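Local coordinates for protein alcohol oxidase (PDB 6F74) that probably acts as a secreted VAO-type oxidase that uses its bound FAD to oxidise alcohol-type substrates, the natural one of which is not firmly known, at residues L140-A145 with I150-S155; L171-H176 with Y294-S299; A37-N42 with P126-N131. All coordinates share one frame; numbering follows the deposited sequence.

Interaction 1: L140-A145 with I150-S155; sequences LTLNFA and IRLVTS. With FAD (flavin-adenine dinucleotide), chain I.
Ala145 and Leu152 meet where helix 135-147 turns back into strand 152-155, the second half of a beta-alpha-beta crossover in the FAD-binding domain. The strand direction makes 153° with that of the helix, and the two axes come no closer than 9.5 Å, room for a layer of aliphatic side chains. Packing is tightest at the helix end, where a small residue suits the turn: the methyl CB of Ala145 lies 3.4 Å from Ile150 O, with Leu152 CB beside it. The backbone ties the same corner, with Ile150 N donating to Ala145 O at 2.8 Å. This bond lies in the carbonyl plane and is nearly straight at 160°, and it fixes the start of the return.

Leu152 divides its two methyls between neighbouring helix residues. Its CG stands anti to the backbone N (chi1 -177°), sending Leu152 CD1 to Thr141 CG2 at 3.9 Å and Leu152 CD2 to Leu142 CD1; each pair of side chains meets at about a right angle. Thr141 can turn its methyl into this apolar layer because OG1 is spent on Asp137 O within the helix. The join of Phe144 with Ile150 is slighter, one pair of atoms, CE1 of Phe144 and CD1 of Ile150, at 4.1 Å, yet it is still buried; the Phe144 ring stacks on Phe48 and also meets Trp45, both of helix 42-52. The solvent side is that of Leu140 and Asn143, partly exposed on the helix. At the strand's far end lies the cofactor, where Thr154 O accepts a 2.8 Å hydrogen bond from FAD O2B, a ribose hydroxyl.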
# COMPACT_ATOMS: atom_id res chain seq x y z
N LEU A 140 24.31 9.72 9.38
CA LEU A 140 24.73 11.04 8.94
C LEU A 140 23.56 11.87 8.34
O LEU A 140 23.49 13.09 8.52
CB LEU A 140 25.88 10.96 7.93
CG LEU A 140 27.25 10.49 8.42
CD1 LEU A 140 28.10 9.97 7.27
CD2 LEU A 140 27.97 11.62 9.16
N THR A 141 22.64 11.18 7.66
CA THR A 141 21.50 11.84 7.05
C THR A 141 20.54 12.30 8.13
O THR A 141 20.15 13.47 8.14
CB THR A 141 20.82 10.93 6.03
OG1 THR A 141 21.80 10.50 5.11
CG2 THR A 141 19.67 11.65 5.28
N LEU A 142 20.20 11.40 9.04
CA LEU A 142 19.38 11.74 10.19
C LEU A 142 19.97 12.96 10.89
O LEU A 142 19.27 13.97 11.05
CB LEU A 142 19.27 10.57 11.16
CG LEU A 142 18.56 10.82 12.50
CD1 LEU A 142 17.12 11.28 12.31
CD2 LEU A 142 18.58 9.58 13.35
N ASN A 143 21.24 12.87 11.28
CA ASN A 143 21.90 13.94 12.03
C ASN A 143 21.91 15.28 11.29
O ASN A 143 21.63 16.32 11.88
CB ASN A 143 23.34 13.54 12.43
CG ASN A 143 23.41 12.49 13.52
OD1 ASN A 143 22.40 12.11 14.08
ND2 ASN A 143 24.62 12.02 13.84
N PHE A 144 22.25 15.26 10.01
CA PHE A 144 22.27 16.48 9.19
C PHE A 144 20.86 17.13 9.12
O PHE A 144 20.74 18.33 9.22
CB PHE A 144 22.83 16.17 7.78
CG PHE A 144 23.03 17.39 6.91
CD1 PHE A 144 21.94 17.96 6.23
CD2 PHE A 144 24.28 17.95 6.75
CE1 PHE A 144 22.12 19.06 5.42
CE2 PHE A 144 24.46 19.06 5.95
CZ PHE A 144 23.37 19.62 5.28
N ALA A 145 19.80 16.33 8.97
CA ALA A 145 18.42 16.85 8.90
C ALA A 145 18.06 17.59 10.17
O ALA A 145 17.53 18.70 10.13
CB ALA A 145 17.43 15.72 8.69
N ILE A 150 15.98 20.51 8.74
CA ILE A 150 15.45 20.21 7.42
C ILE A 150 14.57 18.97 7.58
O ILE A 150 14.97 17.99 8.26
CB ILE A 150 16.59 19.93 6.41
CG1 ILE A 150 17.45 21.17 6.20
CG2 ILE A 150 16.05 19.43 5.08
CD1 ILE A 150 18.50 21.03 5.11
N ARG A 151 13.42 18.98 6.90
CA ARG A 151 12.46 17.90 6.97
C ARG A 151 13.04 16.61 6.40
O ARG A 151 13.54 16.59 5.26
CB ARG A 151 11.16 18.25 6.21
CG ARG A 151 10.16 17.11 6.15
CD ARG A 151 8.91 17.43 5.39
NE ARG A 151 8.01 16.28 5.35
CZ ARG A 151 6.78 16.28 4.82
NH1 ARG A 151 6.29 17.40 4.27
NH2 ARG A 151 6.03 15.16 4.82
N LEU A 152 13.01 15.54 7.20
CA LEU A 152 13.53 14.25 6.76
C LEU A 152 12.39 13.43 6.20
O LEU A 152 11.40 13.18 6.88
CB LEU A 152 14.21 13.48 7.90
CG LEU A 152 14.86 12.14 7.51
CD1 LEU A 152 16.06 12.37 6.62
CD2 LEU A 152 15.27 11.38 8.75
N VAL A 153 12.56 12.99 4.95
CA VAL A 153 11.60 12.14 4.28
C VAL A 153 12.23 10.76 4.05
O VAL A 153 13.32 10.65 3.54
CB VAL A 153 11.13 12.80 2.94
CG1 VAL A 153 10.09 11.93 2.27
CG2 VAL A 153 10.55 14.20 3.20
N THR A 154 11.51 9.72 4.44
CA THR A 154 12.02 8.35 4.33
C THR A 154 11.33 7.65 3.16
O THR A 154 10.11 7.67 3.06
CB THR A 154 11.81 7.58 5.66
OG1 THR A 154 12.51 8.26 6.71
CG2 THR A 154 12.30 6.10 5.56
N SER A 155 12.12 7.05 2.28
CA SER A 155 11.58 6.25 1.18
C SER A 155 12.38 4.96 1.03
O SER A 155 13.60 5.01 0.91
CB SER A 155 11.61 7.05 -0.10
OG SER A 155 11.04 6.37 -1.19
PA FAD I . 7.48 3.94 0.39
O1A FAD I . 6.78 5.01 -0.45
O2A FAD I . 8.96 3.79 0.18
O5B FAD I . 7.18 4.27 1.90
C5B FAD I . 5.85 4.21 2.37
C4B FAD I . 5.78 4.84 3.74
O4B FAD I . 6.58 4.05 4.60
C3B FAD I . 6.34 6.24 3.86
O3B FAD I . 5.65 6.88 4.94
C2B FAD I . 7.77 6.04 4.30
O2B FAD I . 8.30 7.08 5.14
C1B FAD I . 7.66 4.79 5.14
N9A FAD I . 8.84 3.92 5.15
C8A FAD I . 9.31 3.19 4.13
N7A FAD I . 10.38 2.47 4.50
C5A FAD I . 10.60 2.75 5.79
C6A FAD I . 11.59 2.31 6.77
N6A FAD I . 12.52 1.41 6.36
N1A FAD I . 11.51 2.83 8.02
C2A FAD I . 10.54 3.72 8.36
N3A FAD I . 9.58 4.16 7.50
C4A FAD I . 9.58 3.70 6.22
N1 FAD I . -0.19 -3.18 -0.62
C2 FAD I . -0.77 -4.34 -0.26
O2 FAD I . -1.18 -4.47 0.92
N3 FAD I . -0.90 -5.38 -1.12
C4 FAD I . -0.50 -5.31 -2.40
O4 FAD I . -0.64 -6.26 -3.20
C4X FAD I . 0.13 -4.06 -2.88
N5 FAD I . 0.54 -3.93 -4.16
C5X FAD I . 1.12 -2.77 -4.57
C6 FAD I . 1.56 -2.66 -5.89
C7 FAD I . 2.18 -1.51 -6.36
C7M FAD I . 2.57 -1.55 -7.81
C8 FAD I . 2.39 -0.37 -5.43
C8M FAD I . 3.10 0.91 -5.84
C9 FAD I . 1.93 -0.47 -4.12
C9A FAD I . 1.31 -1.63 -3.63
N10 FAD I . 0.86 -1.78 -2.29
C10 FAD I . 0.26 -2.98 -1.89
C1' FAD I . 0.91 -0.67 -1.30
C2' FAD I . 2.02 -0.62 -0.30
O2' FAD I . 1.67 -1.50 0.76
C3' FAD I . 2.13 0.80 0.26
O3' FAD I . 2.21 1.78 -0.79
C4' FAD I . 3.32 0.95 1.19
O4' FAD I . 3.37 2.28 1.70
C5' FAD I . 4.63 0.59 0.49
O5' FAD I . 5.72 0.72 1.38
P FAD I . 7.09 1.08 0.67
O1P FAD I . 7.31 0.16 -0.50
O2P FAD I . 8.11 1.18 1.75
O3P FAD I . 6.71 2.55 0.08

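Interaction 2: L171-H176 with Y294-S299; sequences LELWLH and YGIVLS. With FAD (flavin-adenine dinucleotide), chain I.
Leu173 and Ile296 face each other from strands on which their CA atoms are 9.5 Å apart, too far for backbone hydrogen bonds, so that side chains, with the adenine of FAD beside them, bridge the gap between two sheets of the PCMH-type FAD-binding fold. Strand 171-174 lies inside the four-stranded mixed sheet and strand 296-306 in the antiparallel one; the adenine lies between Leu175, just beyond the first strand, and the second.

The two side chains reach tip to tip. Leu173 holds CG anti to the backbone N (chi1 177°), and its CD2 comes within 3.8 Å of Ile296 CD1 and 3.9 Å of Ile296 CG2, sitting against the forked isoleucine rather than one methyl alone. The CG2 branch also touches Leu175 CD1, so a beta-branched residue serves two leucines at once. With an alanine at Ile296, Leu173 CD2 and Leu175 CD1 would probably lose their common neighbour and a gap is likely to open between the sheets. Ile138 of helix 135-147 also touches Leu173 and Leu175 and helps complete this apolar layer.

Leu175 links the packing to the ligand, its CD1 lying 3.5 Å from FAD N6A. The polar edge of the base is read by the backbone of Val297, which presents a donor and an acceptor much as a base-pairing partner would. Val297 N gives a 2.9 Å hydrogen bond to FAD N1A with an angle of 163° at the hydrogen. In return, the amino group FAD N6A donates to Val297 O at 2.9 Å, bent only to 167°.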
# COMPACT_ATOMS: atom_id res chain seq x y z
N LEU A 171 14.71 16.59 2.77
CA LEU A 171 15.91 15.78 2.54
C LEU A 171 15.45 14.34 2.62
O LEU A 171 14.99 13.88 3.67
CB LEU A 171 16.97 16.08 3.60
CG LEU A 171 18.22 15.20 3.63
CD1 LEU A 171 18.94 15.13 2.27
CD2 LEU A 171 19.17 15.72 4.68
N GLU A 172 15.54 13.61 1.50
CA GLU A 172 15.10 12.23 1.47
C GLU A 172 16.19 11.25 1.95
O GLU A 172 17.29 11.22 1.43
CB GLU A 172 14.63 11.84 0.08
CG GLU A 172 14.01 10.46 -0.00
CD GLU A 172 13.61 10.08 -1.40
OE1 GLU A 172 14.50 9.70 -2.15
OE2 GLU A 172 12.40 10.12 -1.72
N LEU A 173 15.86 10.44 2.95
CA LEU A 173 16.61 9.25 3.26
C LEU A 173 16.11 8.15 2.36
O LEU A 173 15.05 7.55 2.63
CB LEU A 173 16.42 8.87 4.73
CG LEU A 173 17.11 7.57 5.16
CD1 LEU A 173 18.63 7.68 5.05
CD2 LEU A 173 16.68 7.27 6.58
N TRP A 174 16.84 7.91 1.27
CA TRP A 174 16.49 6.85 0.30
C TRP A 174 17.19 5.53 0.66
O TRP A 174 18.41 5.43 0.63
CB TRP A 174 16.90 7.32 -1.09
CG TRP A 174 16.39 6.51 -2.24
CD1 TRP A 174 15.19 5.82 -2.31
CD2 TRP A 174 17.03 6.32 -3.49
NE1 TRP A 174 15.08 5.21 -3.54
CE2 TRP A 174 16.18 5.51 -4.29
CE3 TRP A 174 18.22 6.78 -4.04
CZ2 TRP A 174 16.51 5.15 -5.60
CZ3 TRP A 174 18.56 6.41 -5.34
CH2 TRP A 174 17.69 5.60 -6.11
N LEU A 175 16.39 4.52 1.02
CA LEU A 175 16.90 3.26 1.54
C LEU A 175 17.02 2.15 0.51
O LEU A 175 17.37 1.03 0.85
CB LEU A 175 16.03 2.83 2.71
CG LEU A 175 16.07 3.82 3.89
CD1 LEU A 175 15.02 3.42 4.91
CD2 LEU A 175 17.45 3.90 4.53
N HIS A 176 16.78 2.47 -0.76
CA HIS A 176 16.66 1.44 -1.82
C HIS A 176 17.93 0.59 -1.98
O HIS A 176 17.84 -0.57 -2.32
CB HIS A 176 16.24 2.12 -3.11
CG HIS A 176 16.00 1.18 -4.25
ND1 HIS A 176 16.74 1.22 -5.40
CD2 HIS A 176 15.07 0.22 -4.43
CE1 HIS A 176 16.30 0.30 -6.24
NE2 HIS A 176 15.27 -0.30 -5.68
N TYR A 294 7.70 6.01 13.44
CA TYR A 294 8.13 5.77 14.82
C TYR A 294 9.64 5.71 14.95
O TYR A 294 10.20 6.00 16.00
CB TYR A 294 7.48 4.51 15.39
CG TYR A 294 5.97 4.56 15.35
CD1 TYR A 294 5.25 5.19 16.36
CD2 TYR A 294 5.27 4.00 14.28
CE1 TYR A 294 3.87 5.24 16.32
CE2 TYR A 294 3.89 4.07 14.23
CZ TYR A 294 3.19 4.67 15.25
OH TYR A 294 1.82 4.70 15.21
N GLY A 295 10.30 5.42 13.83
CA GLY A 295 11.76 5.22 13.78
C GLY A 295 12.07 4.72 12.39
O GLY A 295 11.14 4.43 11.63
N ILE A 296 13.36 4.65 12.04
CA ILE A 296 13.78 4.14 10.74
C ILE A 296 14.00 2.63 10.85
O ILE A 296 14.92 2.19 11.54
CB ILE A 296 15.09 4.80 10.25
CG1 ILE A 296 14.98 6.31 10.22
CG2 ILE A 296 15.46 4.30 8.85
CD1 ILE A 296 16.32 7.01 10.34
N VAL A 297 13.17 1.86 10.14
CA VAL A 297 13.24 0.41 10.22
C VAL A 297 14.41 -0.09 9.36
O VAL A 297 14.42 0.05 8.13
CB VAL A 297 11.92 -0.27 9.83
CG1 VAL A 297 12.03 -1.78 10.02
CG2 VAL A 297 10.77 0.29 10.66
N LEU A 298 15.41 -0.65 10.04
CA LEU A 298 16.62 -1.15 9.40
C LEU A 298 16.48 -2.59 8.96
O LEU A 298 17.06 -3.00 7.96
CB LEU A 298 17.82 -1.05 10.35
CG LEU A 298 18.09 0.32 10.98
CD1 LEU A 298 19.27 0.25 11.90
CD2 LEU A 298 18.17 1.40 9.92
N SER A 299 15.78 -3.38 9.76
CA SER A 299 15.61 -4.80 9.46
C SER A 299 14.37 -5.32 10.16
O SER A 299 13.94 -4.76 11.16
CB SER A 299 16.84 -5.57 9.94
OG SER A 299 16.77 -5.77 11.33
PA FAD I . 7.48 3.94 0.39
O1A FAD I . 6.78 5.01 -0.45
O2A FAD I . 8.96 3.79 0.18
O5B FAD I . 7.18 4.27 1.90
C5B FAD I . 5.85 4.21 2.37
C4B FAD I . 5.78 4.84 3.74
O4B FAD I . 6.58 4.05 4.60
C3B FAD I . 6.34 6.24 3.86
O3B FAD I . 5.65 6.88 4.94
C2B FAD I . 7.77 6.04 4.30
O2B FAD I . 8.30 7.08 5.14
C1B FAD I . 7.66 4.79 5.14
N9A FAD I . 8.84 3.92 5.15
C8A FAD I . 9.31 3.19 4.13
N7A FAD I . 10.38 2.47 4.50
C5A FAD I . 10.60 2.75 5.79
C6A FAD I . 11.59 2.31 6.77
N6A FAD I . 12.52 1.41 6.36
N1A FAD I . 11.51 2.83 8.02
C2A FAD I . 10.54 3.72 8.36
N3A FAD I . 9.58 4.16 7.50
C4A FAD I . 9.58 3.70 6.22
N1 FAD I . -0.19 -3.18 -0.62
C2 FAD I . -0.77 -4.34 -0.26
O2 FAD I . -1.18 -4.47 0.92
N3 FAD I . -0.90 -5.38 -1.12
C4 FAD I . -0.50 -5.31 -2.40
O4 FAD I . -0.64 -6.26 -3.20
C4X FAD I . 0.13 -4.06 -2.88
N5 FAD I . 0.54 -3.93 -4.16
C5X FAD I . 1.12 -2.77 -4.57
C6 FAD I . 1.56 -2.66 -5.89
C7 FAD I . 2.18 -1.51 -6.36
C7M FAD I . 2.57 -1.55 -7.81
C8 FAD I . 2.39 -0.37 -5.43
C8M FAD I . 3.10 0.91 -5.84
C9 FAD I . 1.93 -0.47 -4.12
C9A FAD I . 1.31 -1.63 -3.63
N10 FAD I . 0.86 -1.78 -2.29
C10 FAD I . 0.26 -2.98 -1.89
C1' FAD I . 0.91 -0.67 -1.30
C2' FAD I . 2.02 -0.62 -0.30
O2' FAD I . 1.67 -1.50 0.76
C3' FAD I . 2.13 0.80 0.26
O3' FAD I . 2.21 1.78 -0.79
C4' FAD I . 3.32 0.95 1.19
O4' FAD I . 3.37 2.28 1.70
C5' FAD I . 4.63 0.59 0.49
O5' FAD I . 5.72 0.72 1.38
P FAD I . 7.09 1.08 0.67
O1P FAD I . 7.31 0.16 -0.50
O2P FAD I . 8.11 1.18 1.75
O3P FAD I . 6.71 2.55 0.08

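Interaction 3: A37-N42 with P126-N131; sequences ACWPDN and PYYAVN. With NAG (2-acetamido-2-deoxy-beta-D-glucopyranose), chain J.
Trp39 reaches from the loop before helix 42-52 to Tyr127 and Tyr128 at the start of strand 128-131, and a single corner of its indole, CZ2, does the touching. Its CG is anti to the backbone N (chi1 -172°), which extends the ring across the 11.7 Å that separates its CA from that of Tyr127. A wide, rigid indole suits such a span, and Pro40 CD covers part of one of its faces.

The two tyrosines meet that corner differently. Tyr127 is also extended, and its CD2 comes to 3.8 Å from Trp39 CZ2; the ring planes stand at 86° with the contact oblique, and Lys59 makes a cation-pi contact with the same tyrosine. Tyr128 is swung the other way about its first torsion, with CG beside the backbone N (chi1 -80°). This brings its CD2 to the indole's edge, 3.9 Å from Trp39 CZ2, so that edge meets edge, while Trp45 stacks on the Tyr128 ring.

The Trp39 and Tyr128 rings each carry a polar group at the rim, and one water serves the two. It accepts from Trp39 NE1 at 2.9 Å and is hydrogen-bonded to Tyr128 OH at 2.7 Å, lying in the plane of each ring and helping to hold their edges in line.

Farther along the strand, Asn131 ND2 is joined to C1 of an N-acetylglucosamine by a 1.4 Å covalent bond, and Ser133 OG of the same Asn-Ala-Ser sequon is hydrogen-bonded to that sugar. The whole is a peripheral aromatic cluster that fastens the N-terminal region, itself braced by the Cys32-Cys38 disulfide and by Asp41 as the N-cap of helix 42-52, onto the mixed sheet of the FAD-binding domain.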
# COMPACT_ATOMS: atom_id res chain seq x y z
N ALA A 37 16.98 31.82 4.09
CA ALA A 37 18.24 32.20 4.73
C ALA A 37 18.85 31.05 5.56
O ALA A 37 20.07 30.86 5.56
CB ALA A 37 18.01 33.42 5.61
N CYS A 38 18.01 30.28 6.24
CA CYS A 38 18.46 29.13 7.04
C CYS A 38 18.94 27.90 6.25
O CYS A 38 19.59 27.00 6.80
CB CYS A 38 17.35 28.72 8.03
SG CYS A 38 15.75 28.39 7.27
N TRP A 39 18.61 27.83 4.97
CA TRP A 39 18.96 26.69 4.13
C TRP A 39 20.47 26.65 3.96
O TRP A 39 21.05 27.67 3.64
CB TRP A 39 18.26 26.78 2.78
CG TRP A 39 18.39 25.57 1.91
CD1 TRP A 39 19.20 25.42 0.83
CD2 TRP A 39 17.64 24.34 2.03
NE1 TRP A 39 19.03 24.18 0.27
CE2 TRP A 39 18.09 23.49 0.99
CE3 TRP A 39 16.66 23.87 2.92
CZ2 TRP A 39 17.59 22.20 0.80
CZ3 TRP A 39 16.15 22.59 2.75
CH2 TRP A 39 16.62 21.75 1.69
N PRO A 40 21.11 25.50 4.19
CA PRO A 40 22.57 25.43 4.00
C PRO A 40 23.01 25.80 2.57
O PRO A 40 22.34 25.41 1.62
CB PRO A 40 22.89 23.96 4.29
CG PRO A 40 21.74 23.44 5.06
CD PRO A 40 20.55 24.20 4.58
N ASP A 41 24.11 26.56 2.45
CA ASP A 41 24.61 27.01 1.13
C ASP A 41 25.34 25.88 0.41
O ASP A 41 25.52 24.80 0.97
CB ASP A 41 25.47 28.30 1.24
CG ASP A 41 26.80 28.09 1.95
OD1 ASP A 41 27.19 26.94 2.22
OD2 ASP A 41 27.47 29.09 2.22
N ASN A 42 25.76 26.12 -0.83
CA ASN A 42 26.32 25.05 -1.65
C ASN A 42 27.53 24.37 -0.99
O ASN A 42 27.65 23.15 -1.06
CB ASN A 42 26.63 25.54 -3.07
CG ASN A 42 25.37 25.99 -3.85
OD1 ASN A 42 25.40 27.01 -4.54
ND2 ASN A 42 24.26 25.22 -3.76
N PRO A 126 10.88 15.56 -2.44
CA PRO A 126 12.14 15.98 -1.82
C PRO A 126 13.13 16.62 -2.77
O PRO A 126 13.24 16.22 -3.93
CB PRO A 126 12.73 14.66 -1.28
CG PRO A 126 11.56 13.80 -1.06
CD PRO A 126 10.60 14.14 -2.16
N TYR A 127 13.85 17.61 -2.25
CA TYR A 127 14.80 18.43 -3.00
C TYR A 127 16.20 17.80 -3.04
O TYR A 127 16.93 17.94 -4.03
CB TYR A 127 14.79 19.82 -2.37
CG TYR A 127 15.52 20.92 -3.11
CD1 TYR A 127 14.89 21.66 -4.13
CD2 TYR A 127 16.81 21.26 -2.77
CE1 TYR A 127 15.53 22.68 -4.78
CE2 TYR A 127 17.49 22.27 -3.44
CZ TYR A 127 16.84 22.99 -4.42
OH TYR A 127 17.57 23.98 -5.03
N TYR A 128 16.58 17.11 -1.99
CA TYR A 128 17.81 16.29 -1.99
C TYR A 128 17.46 14.90 -1.53
O TYR A 128 16.53 14.73 -0.76
CB TYR A 128 18.87 16.86 -1.04
CG TYR A 128 19.67 18.03 -1.57
CD1 TYR A 128 20.72 17.84 -2.46
CD2 TYR A 128 19.40 19.31 -1.15
CE1 TYR A 128 21.49 18.91 -2.92
CE2 TYR A 128 20.13 20.39 -1.60
CZ TYR A 128 21.18 20.20 -2.49
OH TYR A 128 21.89 21.29 -2.94
N ALA A 129 18.21 13.93 -2.01
CA ALA A 129 18.16 12.57 -1.47
C ALA A 129 19.55 12.07 -1.17
O ALA A 129 20.49 12.40 -1.89
CB ALA A 129 17.48 11.64 -2.47
N VAL A 130 19.69 11.28 -0.11
CA VAL A 130 20.93 10.53 0.15
C VAL A 130 20.69 9.07 -0.25
O VAL A 130 19.80 8.42 0.29
CB VAL A 130 21.32 10.64 1.63
CG1 VAL A 130 22.49 9.73 1.96
CG2 VAL A 130 21.66 12.08 1.97
N ASN A 131 21.46 8.60 -1.22
CA ASN A 131 21.43 7.20 -1.63
C ASN A 131 22.17 6.40 -0.55
O ASN A 131 23.37 6.14 -0.67
CB ASN A 131 22.07 7.04 -3.03
CG ASN A 131 22.18 5.60 -3.46
OD1 ASN A 131 21.55 4.73 -2.89
ND2 ASN A 131 23.00 5.35 -4.49
C1 NAG J . 23.32 4.08 -5.08
C2 NAG J . 23.65 4.17 -6.56
C3 NAG J . 23.90 2.76 -7.08
C4 NAG J . 25.12 2.14 -6.40
C5 NAG J . 24.83 2.12 -4.91
C6 NAG J . 26.09 1.67 -4.17
C7 NAG J . 22.49 5.97 -7.76
C8 NAG J . 21.24 6.32 -8.51
N2 NAG J . 22.54 4.72 -7.31
O3 NAG J . 24.05 2.77 -8.50
O4 NAG J . 25.37 0.80 -6.92
O5 NAG J . 24.41 3.42 -4.41
O6 NAG J . 25.87 1.77 -2.76
O7 NAG J . 23.38 6.79 -7.57
O HOH W 1 20.89 23.64 -1.95

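All three contacts converge on the mixed sheet, in which strand 171-174 lies between strands 128-131 and 152-155. Interactions 1 and 2 are buried and share it through a probable hydrogen bond from Leu173 N to Val153 O, while interaction 3 joins through probable backbone bonds of Glu172 with Tyr128 and Val130 but lies nearer the surface. Chemistry follows place: aliphatic side chains fill the layers under helix 135-147 and between the sheets, whereas interaction 3 uses aromatic rings and a bridging water, with a glycan farther along. Ile150 of interaction 1 touches Trp39. Interaction 1 bonds the FAD ribose and brushes the adenine, interaction 2 reads the adenine's polar edge, and interaction 3 lies away.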